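Local coordinates for protein probable tRNA pseudouridine synthase D (Methanosarcina mazei, PDB 1Z2Z) that is probably a tRNA pseudouridine synthase that isomerises uridine 13 of transfer RNA to pseudouridine, at residues Ile10-Tyr15 / Val425-Met430; Glu2-Glu7 / Lys431-Gln436; Pro167-Ile172 / Ile277-Leu282. One frame throughout, in Å; residues are numbered along the deposited sequence.

Interaction 1 of 3, residues Ile10-Tyr15 / Val425-Met430; sequences IGINLY and VLREYM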
loop_
_atom_site.group_PDB
_atom_site.type_symbol
_atom_site.label_atom_id
_atom_site.label_comp_id
_atom_site.label_asym_id
_atom_site.label_seq_id
_atom_site.Cartn_x
_atom_site.Cartn_y
_atom_site.Cartn_z
ATOM N N ILE A 10 13.461 2.867 2.575
ATOM C CA ILE A 10 12.659 1.969 1.766
ATOM C C ILE A 10 12.652 2.421 0.310
ATOM O O ILE A 10 11.635 2.307 -0.372
ATOM C CB ILE A 10 11.204 1.874 2.260
ATOM C CG1 ILE A 10 10.566 3.257 2.277
ATOM C CG2 ILE A 10 11.162 1.218 3.639
ATOM C CD1 ILE A 10 9.146 3.255 2.788
ATOM N N GLY A 11 13.783 2.958 -0.146
ATOM C CA GLY A 11 13.918 3.365 -1.532
ATOM C C GLY A 11 13.495 4.749 -1.971
ATOM O O GLY A 11 14.174 5.372 -2.792
ATOM N N ILE A 12 12.369 5.226 -1.455
ATOM C CA ILE A 12 11.878 6.554 -1.803
ATOM C C ILE A 12 12.847 7.569 -1.229
ATOM O O ILE A 12 13.427 7.334 -0.174
ATOM C CB ILE A 12 10.517 6.780 -1.194
ATOM C CG1 ILE A 12 9.624 5.599 -1.586
ATOM C CG2 ILE A 12 9.979 8.157 -1.611
ATOM C CD1 ILE A 12 8.286 5.559 -0.883
ATOM N N ASN A 13 13.038 8.687 -1.921
ATOM C CA ASN A 13 13.959 9.703 -1.437
ATOM C C ASN A 13 13.735 11.045 -2.107
ATOM O O ASN A 13 14.645 11.862 -2.177
ATOM C CB ASN A 13 15.405 9.271 -1.671
ATOM C CG ASN A 13 15.889 9.598 -3.070
ATOM O OD1 ASN A 13 15.238 9.275 -4.069
ATOM N ND2 ASN A 13 17.047 10.243 -3.149
ATOM N N LEU A 14 12.529 11.280 -2.598
ATOM C CA LEU A 14 12.249 12.549 -3.249
ATOM C C LEU A 14 10.773 12.727 -3.513
ATOM O O LEU A 14 9.950 12.083 -2.878
ATOM C CB LEU A 14 13.027 12.650 -4.558
ATOM C CG LEU A 14 12.769 11.523 -5.551
ATOM C CD1 LEU A 14 11.756 11.931 -6.610
ATOM C CD2 LEU A 14 14.080 11.186 -6.194
ATOM N N TYR A 15 10.456 13.594 -4.471
ATOM C CA TYR A 15 9.078 13.916 -4.827
ATOM C C TYR A 15 8.984 14.281 -6.308
ATOM O O TYR A 15 9.755 15.113 -6.791
ATOM C CB TYR A 15 8.603 15.113 -3.999
ATOM C CG TYR A 15 8.640 14.918 -2.497
ATOM C CD1 TYR A 15 7.574 14.322 -1.827
ATOM C CD2 TYR A 15 9.721 15.369 -1.735
ATOM C CE1 TYR A 15 7.576 14.188 -0.435
ATOM C CE2 TYR A 15 9.731 15.237 -0.338
ATOM C CZ TYR A 15 8.655 14.649 0.301
ATOM O OH TYR A 15 8.642 14.514 1.668
ATOM N N VAL A 425 -1.032 9.582 -2.666
ATOM C CA VAL A 425 -1.423 10.829 -3.283
ATOM C C VAL A 425 -1.071 11.980 -2.366
ATOM O O VAL A 425 -0.596 13.020 -2.818
ATOM C CB VAL A 425 -2.941 10.859 -3.556
ATOM C CG1 VAL A 425 -3.352 12.219 -4.090
ATOM C CG2 VAL A 425 -3.313 9.762 -4.547
ATOM N N LEU A 426 -1.307 11.780 -1.074
ATOM C CA LEU A 426 -1.056 12.793 -0.059
ATOM C C LEU A 426 0.401 13.197 0.082
ATOM O O LEU A 426 0.702 14.372 0.250
ATOM C CB LEU A 426 -1.579 12.300 1.284
ATOM C CG LEU A 426 -3.099 12.194 1.377
ATOM C CD1 LEU A 426 -3.460 11.663 2.752
ATOM C CD2 LEU A 426 -3.751 13.552 1.137
ATOM N N ARG A 427 1.301 12.223 0.017
ATOM C CA ARG A 427 2.726 12.497 0.141
ATOM C C ARG A 427 3.205 13.633 -0.789
ATOM O O ARG A 427 3.997 14.476 -0.380
ATOM C CB ARG A 427 3.518 11.220 -0.133
ATOM C CG ARG A 427 4.979 11.300 0.266
ATOM C CD ARG A 427 5.719 10.004 -0.067
ATOM N NE ARG A 427 6.389 10.089 -1.358
ATOM C CZ ARG A 427 7.619 10.563 -1.537
ATOM N NH1 ARG A 427 8.336 10.992 -0.509
ATOM N NH2 ARG A 427 8.124 10.629 -2.756
ATOM N N GLU A 428 2.731 13.672 -2.032
ATOM C CA GLU A 428 3.156 14.729 -2.946
ATOM C C GLU A 428 2.557 16.084 -2.562
ATOM O O GLU A 428 3.059 17.132 -2.973
ATOM C CB GLU A 428 2.779 14.394 -4.400
ATOM C CG GLU A 428 3.412 13.113 -4.954
ATOM C CD GLU A 428 4.939 13.137 -4.977
ATOM O OE1 GLU A 428 5.546 12.158 -4.470
ATOM O OE2 GLU A 428 5.533 14.118 -5.500
ATOM N N TYR A 429 1.481 16.057 -1.779
ATOM C CA TYR A 429 0.828 17.285 -1.334
ATOM C C TYR A 429 1.308 17.780 0.012
ATOM O O TYR A 429 1.350 18.985 0.246
ATOM C CB TYR A 429 -0.683 17.115 -1.238
ATOM C CG TYR A 429 -1.380 17.250 -2.552
ATOM C CD1 TYR A 429 -1.452 16.178 -3.427
ATOM C CD2 TYR A 429 -1.960 18.462 -2.934
ATOM C CE1 TYR A 429 -2.086 16.301 -4.646
ATOM C CE2 TYR A 429 -2.596 18.596 -4.165
ATOM C CZ TYR A 429 -2.653 17.506 -5.012
ATOM O OH TYR A 429 -3.263 17.604 -6.234
HETATM N N MSE A 430 1.657 16.863 0.905
HETATM C CA MSE A 430 2.101 17.263 2.228
HETATM C C MSE A 430 3.592 17.174 2.403
HETATM O O MSE A 430 4.169 17.907 3.204
HETATM C CB MSE A 430 1.446 16.403 3.302
HETATM C CG MSE A 430 -0.026 16.654 3.507
HETATM SE SE MSE A 430 -0.775 15.239 4.591
HETATM C CE MSE A 430 -0.444 16.000 6.344
#
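R427 does most of the work here, fixing the loop after helix 5-8 to the C-terminal helix 423-430 of this TruD-family protein, over 400 residues away in sequence. Its guanidinium reaches out of that helix and lies flat between two side chains of the loop I10-Y15. I12 meets it tip to tip over one face, CG2 standing 3.3 Å from R427 NH2. Over the opposite face comes the CD1-CE1 rim of the Y15 ring, the ring plane only 12° from that of the guanidinium, with CE1 3.3 Å from R427 NH1. In plane, NH2 gives a hydrogen bond to the carbonyl oxygen of L14, at an N-H...O angle of 149° and within the carbonyl plane; the modelled NH2 to O separation of 2.3 Å is very short, and at this resolution no special strength follows from it. The torsions aim the group: CG of R427 is anti to the backbone N, and the chain then bends at chi3 (95°).

E428 flanks this site. Its chain folds at chi2, so that OE1 forms a salt bridge with R427 NH2 at 3.5 Å and sits at the edge of the Y15 ring, while OE2 comes 3.6 Å from Y15 CB and accepts the backbone N-H of T17. Further out, E7 makes a salt bridge with R427 NH1, and V425, L426 and Y429 pack the helix against strand 408-417. I12 also touches N279 of helix 263-287.

With a carboxylate at each end nitrogen and a carbonyl in its plane, the buried guanidinium probably stays charged, and would help keep E7 and E428 ionised.

Interaction 2 of 3, residues Glu2-Glu7 / Lys431-Gln436; sequences EVPEIE and KVNPLQ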
loop_
_atom_site.group_PDB
_atom_site.type_symbol
_atom_site.label_atom_id
_atom_site.label_comp_id
_atom_site.label_asym_id
_atom_site.label_seq_id
_atom_site.Cartn_x
_atom_site.Cartn_y
_atom_site.Cartn_z
ATOM N N GLU A 2 14.182 18.080 1.478
ATOM C CA GLU A 2 14.390 17.170 2.605
ATOM C C GLU A 2 13.308 16.081 2.715
ATOM O O GLU A 2 12.110 16.373 2.682
ATOM C CB GLU A 2 14.445 17.981 3.911
ATOM C CG GLU A 2 15.693 18.857 4.071
ATOM C CD GLU A 2 16.943 18.056 4.427
ATOM O OE1 GLU A 2 17.238 17.062 3.724
ATOM O OE2 GLU A 2 17.634 18.426 5.408
ATOM N N VAL A 3 13.754 14.832 2.848
ATOM C CA VAL A 3 12.867 13.666 2.974
ATOM C C VAL A 3 13.215 12.833 4.209
ATOM O O VAL A 3 14.388 12.539 4.472
ATOM C CB VAL A 3 12.948 12.744 1.723
ATOM C CG1 VAL A 3 12.235 11.417 1.990
ATOM C CG2 VAL A 3 12.324 13.439 0.527
ATOM N N PRO A 4 12.188 12.419 4.971
ATOM C CA PRO A 4 12.420 11.625 6.175
ATOM C C PRO A 4 13.197 10.357 5.926
ATOM O O PRO A 4 13.014 9.677 4.911
ATOM C CB PRO A 4 11.012 11.361 6.699
ATOM C CG PRO A 4 10.173 11.416 5.483
ATOM C CD PRO A 4 10.745 12.567 4.715
ATOM N N GLU A 5 14.088 10.059 6.860
ATOM C CA GLU A 5 14.901 8.863 6.784
ATOM C C GLU A 5 14.009 7.643 6.628
ATOM O O GLU A 5 14.346 6.709 5.905
ATOM C CB GLU A 5 15.735 8.726 8.055
ATOM C CG GLU A 5 17.041 9.482 8.013
ATOM C CD GLU A 5 17.981 8.932 6.966
ATOM O OE1 GLU A 5 18.073 9.527 5.868
ATOM O OE2 GLU A 5 18.617 7.893 7.245
ATOM N N ILE A 6 12.868 7.659 7.307
ATOM C CA ILE A 6 11.945 6.540 7.250
ATOM C C ILE A 6 11.626 6.135 5.824
ATOM O O ILE A 6 11.630 4.950 5.497
ATOM C CB ILE A 6 10.645 6.855 8.038
ATOM C CG1 ILE A 6 10.951 6.786 9.525
ATOM C CG2 ILE A 6 9.551 5.848 7.720
ATOM C CD1 ILE A 6 11.770 5.560 9.901
ATOM N N GLU A 7 11.373 7.123 4.978
ATOM C CA GLU A 7 11.065 6.871 3.581
ATOM C C GLU A 7 12.323 6.581 2.733
ATOM O O GLU A 7 12.244 5.899 1.714
ATOM C CB GLU A 7 10.267 8.052 3.000
ATOM C CG GLU A 7 8.792 8.083 3.426
ATOM C CD GLU A 7 8.043 9.314 2.922
ATOM O OE1 GLU A 7 6.792 9.334 2.994
ATOM O OE2 GLU A 7 8.708 10.265 2.462
ATOM N N LYS A 431 4.213 16.266 1.666
ATOM C CA LYS A 431 5.658 16.062 1.758
ATOM C C LYS A 431 6.118 16.146 3.209
ATOM O O LYS A 431 6.926 17.000 3.555
ATOM C CB LYS A 431 6.413 17.105 0.916
ATOM C CG LYS A 431 6.114 17.050 -0.584
ATOM C CD LYS A 431 7.083 17.899 -1.391
ATOM C CE LYS A 431 6.731 17.916 -2.867
ATOM N NZ LYS A 431 5.464 18.647 -3.183
ATOM N N VAL A 432 5.598 15.270 4.056
ATOM C CA VAL A 432 5.993 15.262 5.461
ATOM C C VAL A 432 6.268 13.848 5.918
ATOM O O VAL A 432 6.023 12.896 5.182
ATOM C CB VAL A 432 4.901 15.865 6.375
ATOM C CG1 VAL A 432 4.769 17.367 6.122
ATOM C CG2 VAL A 432 3.584 15.172 6.116
ATOM N N ASN A 433 6.769 13.707 7.140
ATOM C CA ASN A 433 7.069 12.386 7.675
ATOM C C ASN A 433 5.808 11.521 7.638
ATOM O O ASN A 433 4.716 11.970 7.994
ATOM C CB ASN A 433 7.604 12.506 9.103
ATOM C CG ASN A 433 8.135 11.187 9.646
ATOM O OD1 ASN A 433 7.374 10.257 9.904
ATOM N ND2 ASN A 433 9.448 11.103 9.820
ATOM N N PRO A 434 5.946 10.266 7.182
ATOM C CA PRO A 434 4.829 9.316 7.085
ATOM C C PRO A 434 4.156 9.025 8.431
ATOM O O PRO A 434 3.024 8.537 8.476
ATOM C CB PRO A 434 5.484 8.079 6.473
ATOM C CG PRO A 434 6.891 8.160 6.976
ATOM C CD PRO A 434 7.210 9.623 6.781
ATOM N N LEU A 435 4.859 9.331 9.518
ATOM C CA LEU A 435 4.327 9.127 10.862
ATOM C C LEU A 435 3.589 10.389 11.348
ATOM O O LEU A 435 2.652 10.299 12.138
ATOM C CB LEU A 435 5.465 8.753 11.821
ATOM C CG LEU A 435 6.227 7.469 11.454
ATOM C CD1 LEU A 435 7.265 7.176 12.519
ATOM C CD2 LEU A 435 5.259 6.291 11.322
ATOM N N GLN A 436 4.014 11.556 10.860
ATOM C CA GLN A 436 3.390 12.837 11.199
ATOM C C GLN A 436 2.111 12.975 10.373
ATOM O O GLN A 436 1.243 13.806 10.668
ATOM C CB GLN A 436 4.325 14.002 10.839
ATOM C CG GLN A 436 3.692 15.399 10.970
ATOM C CD GLN A 436 4.272 16.427 9.993
ATOM O OE1 GLN A 436 5.491 16.543 9.839
ATOM N NE2 GLN A 436 3.391 17.190 9.341
#
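An Asx turn at N433 shapes the C-terminal tail where it passes the start of the chain, beside the short helix 5-8, for which P4 is the N-cap residue. The contact joins the two ends of the protein and is mainly van der Waals packing round P434, with polar atoms of N433 and E7 lying against carbon. P4 and P434 slide past one another in opposite directions, P4 CG 3.7 Å from P434 CD, while P4 CB lies 3.5 Å from N433 ND2. Two residues on, in the helix itself, I6 crosses the second proline obliquely and sets its CG2 branch 3.6 Å from P434 CG.

E7 runs alongside the same ring: its chain is extended beyond CG, and CG itself packs 4.0 Å from P434 CD. Of the two carboxylate oxygens, OE1 rests 3.8 Å from P434 CD and OE2 forms a salt bridge with R427 of helix 423-430. An alanine here would remove the carboxylate that pairs with R427 and the aliphatic stem beside P434, and would probably loosen the tail and leave the buried arginine less well balanced in charge.

The turn is closed by L435 N, which donates to a lone pair of N433 OD1 over 2.7 Å at 157°.

Interaction 3 of 3, residues Pro167-Ile172 / Ile277-Leu282; sequences PNFFGI and IYNIIL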
loop_
_atom_site.group_PDB
_atom_site.type_symbol
_atom_site.label_atom_id
_atom_site.label_comp_id
_atom_site.label_asym_id
_atom_site.label_seq_id
_atom_site.Cartn_x
_atom_site.Cartn_y
_atom_site.Cartn_z
ATOM N N PRO A 167 3.735 9.335 -8.494
ATOM C CA PRO A 167 4.506 8.100 -8.653
ATOM C C PRO A 167 3.887 6.923 -7.949
ATOM O O PRO A 167 3.280 7.070 -6.893
ATOM C CB PRO A 167 5.888 8.466 -8.100
ATOM C CG PRO A 167 5.600 9.572 -7.147
ATOM C CD PRO A 167 4.554 10.384 -7.870
ATOM N N ASN A 168 4.037 5.752 -8.546
ATOM C CA ASN A 168 3.475 4.556 -7.955
ATOM C C ASN A 168 4.414 3.917 -6.938
ATOM O O ASN A 168 4.693 2.718 -7.003
ATOM C CB ASN A 168 3.129 3.541 -9.039
ATOM C CG ASN A 168 2.147 2.508 -8.548
ATOM O OD1 ASN A 168 0.974 2.830 -8.328
ATOM N ND2 ASN A 168 2.617 1.268 -8.335
ATOM N N PHE A 169 4.895 4.726 -5.995
ATOM C CA PHE A 169 5.813 4.265 -4.945
ATOM C C PHE A 169 5.190 3.243 -3.992
ATOM O O PHE A 169 3.972 3.217 -3.801
ATOM C CB PHE A 169 6.293 5.454 -4.111
ATOM C CG PHE A 169 7.366 6.290 -4.769
ATOM C CD1 PHE A 169 8.623 5.756 -5.033
ATOM C CD2 PHE A 169 7.134 7.630 -5.068
ATOM C CE1 PHE A 169 9.631 6.545 -5.583
ATOM C CE2 PHE A 169 8.137 8.427 -5.619
ATOM C CZ PHE A 169 9.386 7.885 -5.875
ATOM N N PHE A 170 6.033 2.409 -3.386
ATOM C CA PHE A 170 5.568 1.414 -2.420
ATOM C C PHE A 170 5.630 2.034 -1.021
ATOM O O PHE A 170 6.706 2.186 -0.435
ATOM C CB PHE A 170 6.419 0.131 -2.484
ATOM C CG PHE A 170 5.868 -0.922 -3.429
ATOM C CD1 PHE A 170 4.789 -1.723 -3.051
ATOM C CD2 PHE A 170 6.375 -1.055 -4.722
ATOM C CE1 PHE A 170 4.223 -2.629 -3.944
ATOM C CE2 PHE A 170 5.815 -1.957 -5.625
ATOM C CZ PHE A 170 4.739 -2.742 -5.237
ATOM N N GLY A 171 4.454 2.395 -0.504
ATOM C CA GLY A 171 4.339 3.021 0.806
ATOM C C GLY A 171 5.070 2.359 1.960
ATOM O O GLY A 171 5.296 1.151 1.960
ATOM N N ILE A 172 5.423 3.162 2.960
ATOM C CA ILE A 172 6.137 2.666 4.129
ATOM C C ILE A 172 5.342 1.594 4.879
ATOM O O ILE A 172 5.916 0.799 5.620
ATOM C CB ILE A 172 6.510 3.844 5.091
ATOM C CG1 ILE A 172 7.240 3.316 6.331
ATOM C CG2 ILE A 172 5.259 4.600 5.507
ATOM C CD1 ILE A 172 8.554 2.601 6.033
ATOM N N ILE A 277 13.802 -2.025 -4.236
ATOM C CA ILE A 277 14.574 -1.745 -5.436
ATOM C C ILE A 277 13.719 -0.980 -6.438
ATOM O O ILE A 277 14.179 -0.030 -7.087
ATOM C CB ILE A 277 15.088 -3.055 -6.052
ATOM C CG1 ILE A 277 16.096 -3.694 -5.079
ATOM C CG2 ILE A 277 15.694 -2.782 -7.424
ATOM C CD1 ILE A 277 16.429 -5.171 -5.322
ATOM N N TYR A 278 12.461 -1.374 -6.538
ATOM C CA TYR A 278 11.565 -0.707 -7.451
ATOM C C TYR A 278 11.423 0.796 -7.121
ATOM O O TYR A 278 11.371 1.635 -8.022
ATOM C CB TYR A 278 10.213 -1.422 -7.442
ATOM C CG TYR A 278 9.114 -0.609 -8.041
ATOM C CD1 TYR A 278 8.491 0.388 -7.313
ATOM C CD2 TYR A 278 8.695 -0.829 -9.338
ATOM C CE1 TYR A 278 7.475 1.145 -7.860
ATOM C CE2 TYR A 278 7.677 -0.080 -9.897
ATOM C CZ TYR A 278 7.069 0.904 -9.149
ATOM O OH TYR A 278 6.031 1.628 -9.693
ATOM N N ASN A 279 11.370 1.137 -5.837
ATOM C CA ASN A 279 11.247 2.540 -5.427
ATOM C C ASN A 279 12.456 3.330 -5.881
ATOM O O ASN A 279 12.333 4.366 -6.529
ATOM C CB ASN A 279 11.134 2.646 -3.902
ATOM C CG ASN A 279 9.737 2.368 -3.399
ATOM O OD1 ASN A 279 9.559 1.759 -2.345
ATOM N ND2 ASN A 279 8.737 2.826 -4.141
ATOM N N ILE A 280 13.630 2.843 -5.513
ATOM C CA ILE A 280 14.870 3.503 -5.892
ATOM C C ILE A 280 14.818 3.810 -7.380
ATOM O O ILE A 280 14.942 4.967 -7.787
ATOM C CB ILE A 280 16.059 2.592 -5.612
ATOM C CG1 ILE A 280 15.982 2.109 -4.162
ATOM C CG2 ILE A 280 17.343 3.330 -5.845
ATOM C CD1 ILE A 280 17.096 1.203 -3.777
ATOM N N ILE A 281 14.615 2.760 -8.181
ATOM C CA ILE A 281 14.550 2.882 -9.634
ATOM C C ILE A 281 13.606 3.978 -10.102
ATOM O O ILE A 281 13.963 4.792 -10.955
ATOM C CB ILE A 281 14.117 1.554 -10.285
ATOM C CG1 ILE A 281 15.253 0.530 -10.172
ATOM C CG2 ILE A 281 13.723 1.783 -11.751
ATOM C CD1 ILE A 281 14.858 -0.886 -10.531
ATOM N N LEU A 282 12.404 3.996 -9.546
ATOM C CA LEU A 282 11.409 4.987 -9.919
ATOM C C LEU A 282 11.899 6.411 -9.673
ATOM O O LEU A 282 11.521 7.345 -10.391
ATOM C CB LEU A 282 10.128 4.754 -9.134
ATOM C CG LEU A 282 8.863 5.037 -9.940
ATOM C CD1 LEU A 282 7.655 4.711 -9.072
ATOM C CD2 LEU A 282 8.827 6.489 -10.411
#
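Y278 projects from helix 263-287 with CG anti to its own backbone N (chi1 164°), while F170 holds its CG near a right angle to the backbone N (chi1 -92°), and these settings bring the two rings together as an offset edge-to-face pair. The edge of F170 is directed at the face of Y278, planes 81° apart and centroids 5.5 Å apart; the nearest atoms are F170 CD2 and Y278 CD1 at 3.6 Å, toward the rim rather than the middle of the tyrosine ring.

The loop reaches the helix just after strand 165-167, by an inverse gamma turn centred on N168 whose F169 N to P167 O bond is weak. That turn puts N168 O at the edge of the Y278 ring, 3.3 Å from CE1. The tyrosine hydroxyl has its hydrogen bond elsewhere, with the carbonyl of E387, while the N168 backbone bonds with V388, so the residues leading into strand 389-391 meet the loop and the helix here.

F169, with CG anti to its carbonyl carbon, brings the end of its ring to the helix. The ring has the backbone oxygen of N279 in plane at its edge, 3.6 Å from CE1, and L282 over one face; F169 also touches R427 of helix 423-430. L282 reaches back to the end of strand 165-167 and the loop's first residue: its CD1 lies 3.8 Å from N168 N, and its CD2 4.2 Å from P167 CB.

In the fold
Interactions 1 and 3 are buried, whereas interaction 2 lies at the surface, and along the chain they nest: 3 inside 1, 1 inside 2. Charge and flat-group packing mark interaction 1, aromatic and aliphatic packing interaction 3, and van der Waals packing round two prolines, with no polar bond between the segments, interaction 2. Interactions 1 and 2 use consecutive pieces of the chain, helix 423-430 and the tail after it, and the E7-R427 salt bridge joins them. Loop 10-15 touches both segments of interaction 3: I12 meets F169 and I10 meets I172 of the loop, and G11 meets I280 of the helix. I172 in turn meets I6 and P434, which carries the packing of interaction 3 outward to the chain ends.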